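Local structure of accelerated cell death 11 (Arabidopsis thaliana, 4NTG) at residues A[60-65]-A[103-108]; A[109-114]-A[134-139]. The protein selectively transfers ceramide-1-phosphate and phytoceramide-1-phosphate between membranes, and does not transport ceramide lacking the headgroup phosphate. The protein carries 1 engineered substitution. All coordinates share one frame; numbering follows the deposited sequence.

Contact 1. Residues A[60-65]-A[103-108]. Engineered in segment 60-65: A61 (natural residue Asp). With 1PZ ((2S,3R,4E)-2-(dodecanoylamino)-3-hydroxyoctadec-4-en-1-yl dihydrogen phosphate), chain C.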
loop_
_atom_site.group_PDB
_atom_site.type_symbol
_atom_site.label_atom_id
_atom_site.label_comp_id
_atom_site.label_asym_id
_atom_site.label_seq_id
_atom_site.Cartn_x
_atom_site.Cartn_y
_atom_site.Cartn_z
ATOM N N MET A 60 -3.316 -11.790 -0.484
ATOM C CA MET A 60 -2.946 -12.442 -1.739
ATOM C C MET A 60 -3.205 -11.547 -2.942
ATOM O O MET A 60 -2.419 -11.523 -3.889
ATOM C CB MET A 60 -3.657 -13.788 -1.883
ATOM C CG MET A 60 -3.320 -14.727 -0.727
ATOM S SD MET A 60 -4.119 -16.351 -0.739
ATOM C CE MET A 60 -5.783 -15.946 -1.263
ATOM N N ALA A 61 -4.292 -10.787 -2.880
ATOM C CA ALA A 61 -4.654 -9.862 -3.950
ATOM C C ALA A 61 -3.609 -8.755 -4.076
ATOM O O ALA A 61 -3.283 -8.324 -5.184
ATOM C CB ALA A 61 -6.012 -9.273 -3.692
ATOM N N TYR A 62 -3.103 -8.297 -2.936
ATOM C CA TYR A 62 -2.043 -7.291 -2.905
ATOM C C TYR A 62 -0.720 -7.882 -3.351
ATOM O O TYR A 62 -0.036 -7.297 -4.219
ATOM C CB TYR A 62 -1.903 -6.679 -1.501
ATOM C CG TYR A 62 -0.806 -5.641 -1.380
ATOM C CD1 TYR A 62 -0.956 -4.371 -1.920
ATOM C CD2 TYR A 62 0.375 -5.928 -0.704
ATOM C CE1 TYR A 62 0.050 -3.412 -1.800
ATOM C CE2 TYR A 62 1.388 -4.978 -0.584
ATOM C CZ TYR A 62 1.218 -3.726 -1.131
ATOM O OH TYR A 62 2.221 -2.793 -1.004
ATOM N N VAL A 63 -0.359 -9.032 -2.763
ATOM C CA VAL A 63 0.897 -9.712 -3.115
ATOM C C VAL A 63 0.983 -10.056 -4.602
ATOM O O VAL A 63 2.068 -10.014 -5.192
ATOM C CB VAL A 63 1.179 -10.962 -2.238
ATOM C CG1 VAL A 63 2.337 -11.791 -2.817
ATOM C CG2 VAL A 63 1.511 -10.547 -0.807
ATOM N N ALA A 64 -0.155 -10.347 -5.228
ATOM C CA ALA A 64 -0.130 -10.685 -6.655
ATOM C C ALA A 64 0.335 -9.487 -7.492
ATOM O O ALA A 64 1.105 -9.655 -8.451
ATOM C CB ALA A 64 -1.499 -11.214 -7.137
ATOM N N LYS A 65 -0.128 -8.288 -7.121
ATOM C CA LYS A 65 0.245 -7.064 -7.836
ATOM C C LYS A 65 1.725 -6.713 -7.619
ATOM O O LYS A 65 2.451 -6.428 -8.579
ATOM C CB LYS A 65 -0.638 -5.890 -7.390
ATOM C CG LYS A 65 -2.123 -6.102 -7.591
ATOM C CD LYS A 65 -2.429 -6.481 -9.029
ATOM C CE LYS A 65 -3.927 -6.606 -9.252
ATOM N NZ LYS A 65 -4.204 -7.506 -10.392
ATOM N N LEU A 103 -0.899 1.178 -10.173
ATOM C CA LEU A 103 -2.029 1.916 -9.599
ATOM C C LEU A 103 -2.727 1.150 -8.458
ATOM O O LEU A 103 -3.103 1.749 -7.442
ATOM C CB LEU A 103 -3.025 2.288 -10.699
ATOM C CG LEU A 103 -4.258 3.117 -10.336
ATOM C CD1 LEU A 103 -3.900 4.386 -9.559
ATOM C CD2 LEU A 103 -4.996 3.493 -11.604
ATOM N N ARG A 104 -2.899 -0.162 -8.603
ATOM C CA ARG A 104 -3.518 -0.911 -7.508
ATOM C C ARG A 104 -2.604 -0.939 -6.288
ATOM O O ARG A 104 -3.071 -0.790 -5.156
ATOM C CB ARG A 104 -3.941 -2.315 -7.927
ATOM C CG ARG A 104 -5.242 -2.336 -8.728
ATOM C CD ARG A 104 -4.991 -2.355 -10.228
ATOM N NE ARG A 104 -6.228 -2.468 -10.997
ATOM C CZ ARG A 104 -6.986 -1.429 -11.347
ATOM N NH1 ARG A 104 -8.102 -1.611 -12.046
ATOM N NH2 ARG A 104 -6.627 -0.204 -10.994
ATOM N N VAL A 105 -1.301 -1.090 -6.531
ATOM C CA VAL A 105 -0.307 -1.097 -5.458
ATOM C C VAL A 105 -0.256 0.240 -4.709
ATOM O O VAL A 105 -0.156 0.261 -3.475
ATOM C CB VAL A 105 1.081 -1.502 -5.984
ATOM C CG1 VAL A 105 2.175 -1.233 -4.941
ATOM C CG2 VAL A 105 1.076 -2.971 -6.381
ATOM N N LYS A 106 -0.352 1.346 -5.446
ATOM C CA LYS A 106 -0.412 2.672 -4.830
ATOM C C LYS A 106 -1.592 2.756 -3.857
ATOM O O LYS A 106 -1.483 3.330 -2.773
ATOM C CB LYS A 106 -0.522 3.760 -5.898
ATOM C CG LYS A 106 -0.472 5.185 -5.364
ATOM C CD LYS A 106 -1.861 5.751 -5.050
ATOM C CE LYS A 106 -2.789 5.733 -6.266
ATOM N NZ LYS A 106 -4.090 6.394 -5.944
ATOM N N ARG A 107 -2.715 2.164 -4.227
ATOM C CA ARG A 107 -3.871 2.179 -3.339
ATOM C C ARG A 107 -3.620 1.335 -2.090
ATOM O O ARG A 107 -3.985 1.744 -0.984
ATOM C CB ARG A 107 -5.134 1.740 -4.085
ATOM C CG ARG A 107 -5.562 2.728 -5.168
ATOM C CD ARG A 107 -6.840 2.311 -5.862
ATOM N NE ARG A 107 -7.077 3.119 -7.057
ATOM C CZ ARG A 107 -7.589 2.642 -8.190
ATOM N NH1 ARG A 107 -7.935 1.359 -8.279
ATOM N NH2 ARG A 107 -7.759 3.451 -9.229
ATOM N N GLY A 108 -2.975 0.179 -2.264
ATOM C CA GLY A 108 -2.544 -0.631 -1.135
ATOM C C GLY A 108 -1.771 0.211 -0.123
ATOM O O GLY A 108 -2.113 0.204 1.069
HETATM C CAS 1PZ C . -16.021 -16.065 3.889
HETATM C CAF 1PZ C . -14.528 -15.731 3.840
HETATM C CAG 1PZ C . -14.357 -14.205 3.911
HETATM C CAH 1PZ C . -13.914 -13.665 2.538
HETATM C CAI 1PZ C . -13.812 -12.126 2.600
HETATM C CAJ 1PZ C . -12.933 -11.624 1.456
HETATM C CAK 1PZ C . -11.857 -10.697 2.047
HETATM C CAL 1PZ C . -11.639 -9.512 1.088
HETATM C CAM 1PZ C . -10.665 -9.885 -0.050
HETATM C CAN 1PZ C . -10.268 -8.536 -0.714
HETATM C CAO 1PZ C . -9.556 -8.823 -2.042
HETATM C CAP 1PZ C . -10.011 -7.725 -3.050
HETATM C CAQ 1PZ C . -8.786 -7.214 -3.831
HETATM C CAE 1PZ C . -9.257 -6.741 -5.187
HETATM C CAD 1PZ C . -8.865 -7.419 -6.338
HETATM C CAC 1PZ C . -9.055 -6.763 -7.720
HETATM O OAR 1PZ C . -10.401 -6.497 -7.930
HETATM C CAB 1PZ C . -8.274 -5.468 -7.711
HETATM C CAA 1PZ C . -7.981 -5.052 -9.136
HETATM O OBB 1PZ C . -7.016 -5.895 -9.749
HETATM P PAX 1PZ C . -7.091 -6.139 -11.316
HETATM O OAZ 1PZ C . -6.425 -7.447 -11.496
HETATM O OBA 1PZ C . -6.138 -5.088 -12.020
HETATM O OAY 1PZ C . -8.479 -6.105 -11.854
HETATM N NAW 1PZ C . -7.052 -5.634 -6.976
HETATM C CAU 1PZ C . -6.615 -4.656 -6.104
HETATM O OAV 1PZ C . -7.157 -3.422 -5.969
HETATM C CAT 1PZ C . -5.403 -5.075 -5.241
HETATM C CBC 1PZ C . -5.517 -4.322 -3.889
HETATM C CBD 1PZ C . -5.026 -5.263 -2.811
HETATM C CBE 1PZ C . -5.225 -4.636 -1.400
HETATM C CBF 1PZ C . -6.724 -4.385 -1.155
HETATM C CBG 1PZ C . -7.217 -5.234 0.039
HETATM C CBH 1PZ C . -7.109 -4.392 1.317
HETATM C CBI 1PZ C . -8.410 -4.529 2.118
HETATM C CBJ 1PZ C . -8.088 -4.101 3.542
HETATM C CBK 1PZ C . -9.239 -4.463 4.476
HETATM C CBL 1PZ C . -8.716 -4.398 5.893
#
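K65 and V105 meet through aliphatic carbons, K65 CB lying 3.5 Å from V105 CG2, where two helices of the all-helical glycolipid transfer protein (GLTP) fold contribute to the headgroup site for ceramide-1-phosphate. The segments cross steeply, with 131° between their N-to-C directions. Y62 makes the second point of contact. Its CG stands anti to the backbone N (chi1 179°), a setting that brings the ring end close to helix 98-120. There CE1 reaches G108 CA at 3.9 Å, an oblique approach to a residue with no side chain to block it, while V105 O sits at the ring edge, near its plane. The hydroxyl finds its polar partner outside the two segments, in a hydrogen bond with C41 O of helix 34-49. On the lipid side, Y62 CB touches acyl carbon CBD at 3.7 Å, and the engineered A61 places CB 3.5 Å from CAQ of the sphingoid chain.

Two cationic side chains, both bent at chi2, turn from the helix packing to the phosphate. K65 NZ is hydrogen-bonded to phosphate oxygen OAZ, with R100 and H144 also binding the lipid. R104 runs its CG past the amide oxygen OAV at 3.5 Å, and its NH2 forms a salt bridge with the C-terminal carboxylate of W207. The guanidinium presents its edge to the phosphate: R104 NE donates to OBA at 2.8 Å, with an N-H...O angle of 150°.

Contact 2. Residues A[109-114]-A[134-139]. With 1PZ ((2S,3R,4E)-2-(dodecanoylamino)-3-hydroxyoctadec-4-en-1-yl dihydrogen phosphate), chain C.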
loop_
_atom_site.group_PDB
_atom_site.type_symbol
_atom_site.label_atom_id
_atom_site.label_comp_id
_atom_site.label_asym_id
_atom_site.label_seq_id
_atom_site.Cartn_x
_atom_site.Cartn_y
_atom_site.Cartn_z
ATOM N N LEU A 109 -0.756 0.947 -0.591
ATOM C CA LEU A 109 0.071 1.792 0.275
ATOM C C LEU A 109 -0.783 2.832 1.008
ATOM O O LEU A 109 -0.728 2.945 2.238
ATOM C CB LEU A 109 1.184 2.474 -0.528
ATOM C CG LEU A 109 2.114 1.578 -1.358
ATOM C CD1 LEU A 109 3.074 2.422 -2.182
ATOM C CD2 LEU A 109 2.879 0.606 -0.459
ATOM N N ASP A 110 -1.582 3.577 0.247
ATOM C CA ASP A 110 -2.550 4.513 0.824
ATOM C C ASP A 110 -3.443 3.849 1.893
ATOM O O ASP A 110 -3.600 4.386 3.004
ATOM C CB ASP A 110 -3.414 5.120 -0.279
ATOM C CG ASP A 110 -3.795 6.553 0.008
ATOM O OD1 ASP A 110 -3.244 7.128 0.965
ATOM O OD2 ASP A 110 -4.630 7.116 -0.727
ATOM N N MET A 111 -4.007 2.684 1.554
ATOM C CA MET A 111 -4.791 1.880 2.493
ATOM C C MET A 111 -4.108 1.751 3.853
ATOM O O MET A 111 -4.685 2.098 4.878
ATOM C CB MET A 111 -5.021 0.477 1.934
ATOM C CG MET A 111 -5.750 -0.452 2.913
ATOM S SD MET A 111 -7.405 0.183 3.233
ATOM C CE MET A 111 -7.923 -0.785 4.636
ATOM N N VAL A 112 -2.874 1.258 3.847
ATOM C CA VAL A 112 -2.103 1.083 5.076
ATOM C C VAL A 112 -1.883 2.415 5.801
ATOM O O VAL A 112 -2.061 2.514 7.021
ATOM C CB VAL A 112 -0.755 0.402 4.788
ATOM C CG1 VAL A 112 0.208 0.587 5.979
ATOM C CG2 VAL A 112 -0.995 -1.070 4.452
ATOM N N LYS A 113 -1.515 3.434 5.031
ATOM C CA LYS A 113 -1.308 4.769 5.563
ATOM C C LYS A 113 -2.543 5.285 6.326
ATOM O O LYS A 113 -2.411 5.761 7.461
ATOM C CB LYS A 113 -0.898 5.730 4.433
ATOM C CG LYS A 113 -1.031 7.228 4.774
ATOM C CD LYS A 113 -0.477 8.128 3.669
ATOM C CE LYS A 113 -0.794 9.605 3.933
ATOM N NZ LYS A 113 -2.257 9.925 3.809
ATOM N N VAL A 114 -3.732 5.171 5.722
ATOM C CA VAL A 114 -4.967 5.675 6.350
ATOM C C VAL A 114 -5.363 4.794 7.527
ATOM O O VAL A 114 -5.787 5.300 8.576
ATOM C CB VAL A 114 -6.137 5.842 5.335
ATOM C CG1 VAL A 114 -7.431 6.269 6.039
ATOM C CG2 VAL A 114 -5.778 6.877 4.267
ATOM N N LYS A 134 -13.308 2.654 7.942
ATOM C CA LYS A 134 -13.118 4.031 7.496
ATOM C C LYS A 134 -11.999 4.126 6.452
ATOM O O LYS A 134 -12.164 4.780 5.407
ATOM C CB LYS A 134 -12.811 4.961 8.674
ATOM C CG LYS A 134 -13.953 5.136 9.691
ATOM C CD LYS A 134 -13.543 6.087 10.836
ATOM C CE LYS A 134 -14.588 6.155 11.951
ATOM N NZ LYS A 134 -14.230 7.208 12.948
ATOM N N SER A 135 -10.867 3.472 6.726
ATOM C CA SER A 135 -9.725 3.557 5.823
ATOM C C SER A 135 -10.043 2.852 4.501
ATOM O O SER A 135 -9.717 3.351 3.416
ATOM C CB SER A 135 -8.444 3.016 6.486
ATOM O OG SER A 135 -8.544 1.651 6.836
ATOM N N TYR A 136 -10.712 1.710 4.590
ATOM C CA TYR A 136 -11.149 1.010 3.389
ATOM C C TYR A 136 -12.216 1.798 2.602
ATOM O O TYR A 136 -12.180 1.850 1.369
ATOM C CB TYR A 136 -11.676 -0.389 3.732
ATOM C CG TYR A 136 -12.086 -1.147 2.499
ATOM C CD1 TYR A 136 -11.137 -1.827 1.741
ATOM C CD2 TYR A 136 -13.410 -1.155 2.065
ATOM C CE1 TYR A 136 -11.489 -2.510 0.612
ATOM C CE2 TYR A 136 -13.772 -1.832 0.919
ATOM C CZ TYR A 136 -12.807 -2.512 0.201
ATOM O OH TYR A 136 -13.154 -3.189 -0.945
ATOM N N ALA A 137 -13.177 2.396 3.295
ATOM C CA ALA A 137 -14.180 3.202 2.578
ATOM C C ALA A 137 -13.505 4.353 1.822
ATOM O O ALA A 137 -13.860 4.678 0.692
ATOM C CB ALA A 137 -15.257 3.731 3.539
ATOM N N GLN A 138 -12.514 4.966 2.455
ATOM C CA GLN A 138 -11.835 6.096 1.850
ATOM C C GLN A 138 -10.929 5.723 0.682
ATOM O O GLN A 138 -10.904 6.439 -0.320
ATOM C CB GLN A 138 -11.014 6.850 2.884
ATOM C CG GLN A 138 -10.310 8.048 2.288
ATOM C CD GLN A 138 -9.391 8.696 3.269
ATOM O OE1 GLN A 138 -9.821 9.155 4.328
ATOM N NE2 GLN A 138 -8.106 8.720 2.945
ATOM N N VAL A 139 -10.171 4.633 0.801
ATOM C CA VAL A 139 -9.170 4.331 -0.226
ATOM C C VAL A 139 -9.720 3.455 -1.385
ATOM O O VAL A 139 -9.441 3.725 -2.561
ATOM C CB VAL A 139 -7.885 3.711 0.379
ATOM C CG1 VAL A 139 -6.878 3.382 -0.715
ATOM C CG2 VAL A 139 -7.249 4.637 1.401
HETATM C CAS 1PZ C . -16.021 -16.065 3.889
HETATM C CAF 1PZ C . -14.528 -15.731 3.840
HETATM C CAG 1PZ C . -14.357 -14.205 3.911
HETATM C CAH 1PZ C . -13.914 -13.665 2.538
HETATM C CAI 1PZ C . -13.812 -12.126 2.600
HETATM C CAJ 1PZ C . -12.933 -11.624 1.456
HETATM C CAK 1PZ C . -11.857 -10.697 2.047
HETATM C CAL 1PZ C . -11.639 -9.512 1.088
HETATM C CAM 1PZ C . -10.665 -9.885 -0.050
HETATM C CAN 1PZ C . -10.268 -8.536 -0.714
HETATM C CAO 1PZ C . -9.556 -8.823 -2.042
HETATM C CAP 1PZ C . -10.011 -7.725 -3.050
HETATM C CAQ 1PZ C . -8.786 -7.214 -3.831
HETATM C CAE 1PZ C . -9.257 -6.741 -5.187
HETATM C CAD 1PZ C . -8.865 -7.419 -6.338
HETATM C CAC 1PZ C . -9.055 -6.763 -7.720
HETATM O OAR 1PZ C . -10.401 -6.497 -7.930
HETATM C CAB 1PZ C . -8.274 -5.468 -7.711
HETATM C CAA 1PZ C . -7.981 -5.052 -9.136
HETATM O OBB 1PZ C . -7.016 -5.895 -9.749
HETATM P PAX 1PZ C . -7.091 -6.139 -11.316
HETATM O OAZ 1PZ C . -6.425 -7.447 -11.496
HETATM O OBA 1PZ C . -6.138 -5.088 -12.020
HETATM O OAY 1PZ C . -8.479 -6.105 -11.854
HETATM N NAW 1PZ C . -7.052 -5.634 -6.976
HETATM C CAU 1PZ C . -6.615 -4.656 -6.104
HETATM O OAV 1PZ C . -7.157 -3.422 -5.969
HETATM C CAT 1PZ C . -5.403 -5.075 -5.241
HETATM C CBC 1PZ C . -5.517 -4.322 -3.889
HETATM C CBD 1PZ C . -5.026 -5.263 -2.811
HETATM C CBE 1PZ C . -5.225 -4.636 -1.400
HETATM C CBF 1PZ C . -6.724 -4.385 -1.155
HETATM C CBG 1PZ C . -7.217 -5.234 0.039
HETATM C CBH 1PZ C . -7.109 -4.392 1.317
HETATM C CBI 1PZ C . -8.410 -4.529 2.118
HETATM C CBJ 1PZ C . -8.088 -4.101 3.542
HETATM C CBK 1PZ C . -9.239 -4.463 4.476
HETATM C CBL 1PZ C . -8.716 -4.398 5.893
#
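The ring of Y136 receives the methyl of M111 at its edge, CE lying near the ring plane. The closest side-chain atom of Y136 to that methyl is CB, 3.9 Å from M111 CE. Lipid carbon CBI approaches the same ring obliquely, 3.9 Å from Y136 CD1. Beyond the ring, Y136 OH is hydrogen-bonded to H144 ND1, which ties this aromatic to a residue of the lipid-binding site. M111 gets there with CG anti to its backbone N (chi1 176°) and a bend at chi2 (64°); the methyl thereby lies among Y136, S135 OG and the acyl chain, with M111 CE 3.5 Å from lipid carbon CBJ. S135 OG is itself hydrogen-bonded to P131 O within its own helix. The other flat group, the amide of Q138, brings NE2 up to V114 CG2.

Deeper in the interface V114 turns its two methyls to different partners: CG1 packs on S135 CB at 3.4 Å, and CG2 rests on V139 CG2 at 3.9 Å, the two valines pointing in opposite senses. V139 also lays CG1 against M111 N (3.7 Å) and D110 CB. The segment axes come within 8.8 Å at 144°, a near-antiparallel helix pair with apolar packing whose lipid-facing side, M111 and Y136, forms part of the acyl-chain pocket of the GLTP fold.

In the fold
Helix 98-120 serves both contacts, paired with helix 56-72 in contact 1 and with helix 129-139 in contact 2. Both are mostly buried, their centres 13 Å apart, and both touch the same lipid. Contact 2 buries more area between its segments, 370 against 248 Å², and has one exposed member, Q138. Their chemistry follows the lipid: contact 1 touches both hydrocarbon chains and adds cationic donors at the phosphate, whereas contact 2 meets the acyl chain alone, by the apolar atoms of a methyl and an aromatic ring. The two are continuous, since R107 O lies 3.3 Å from V139 CG1 and Y62 OH packs on L109 CD2.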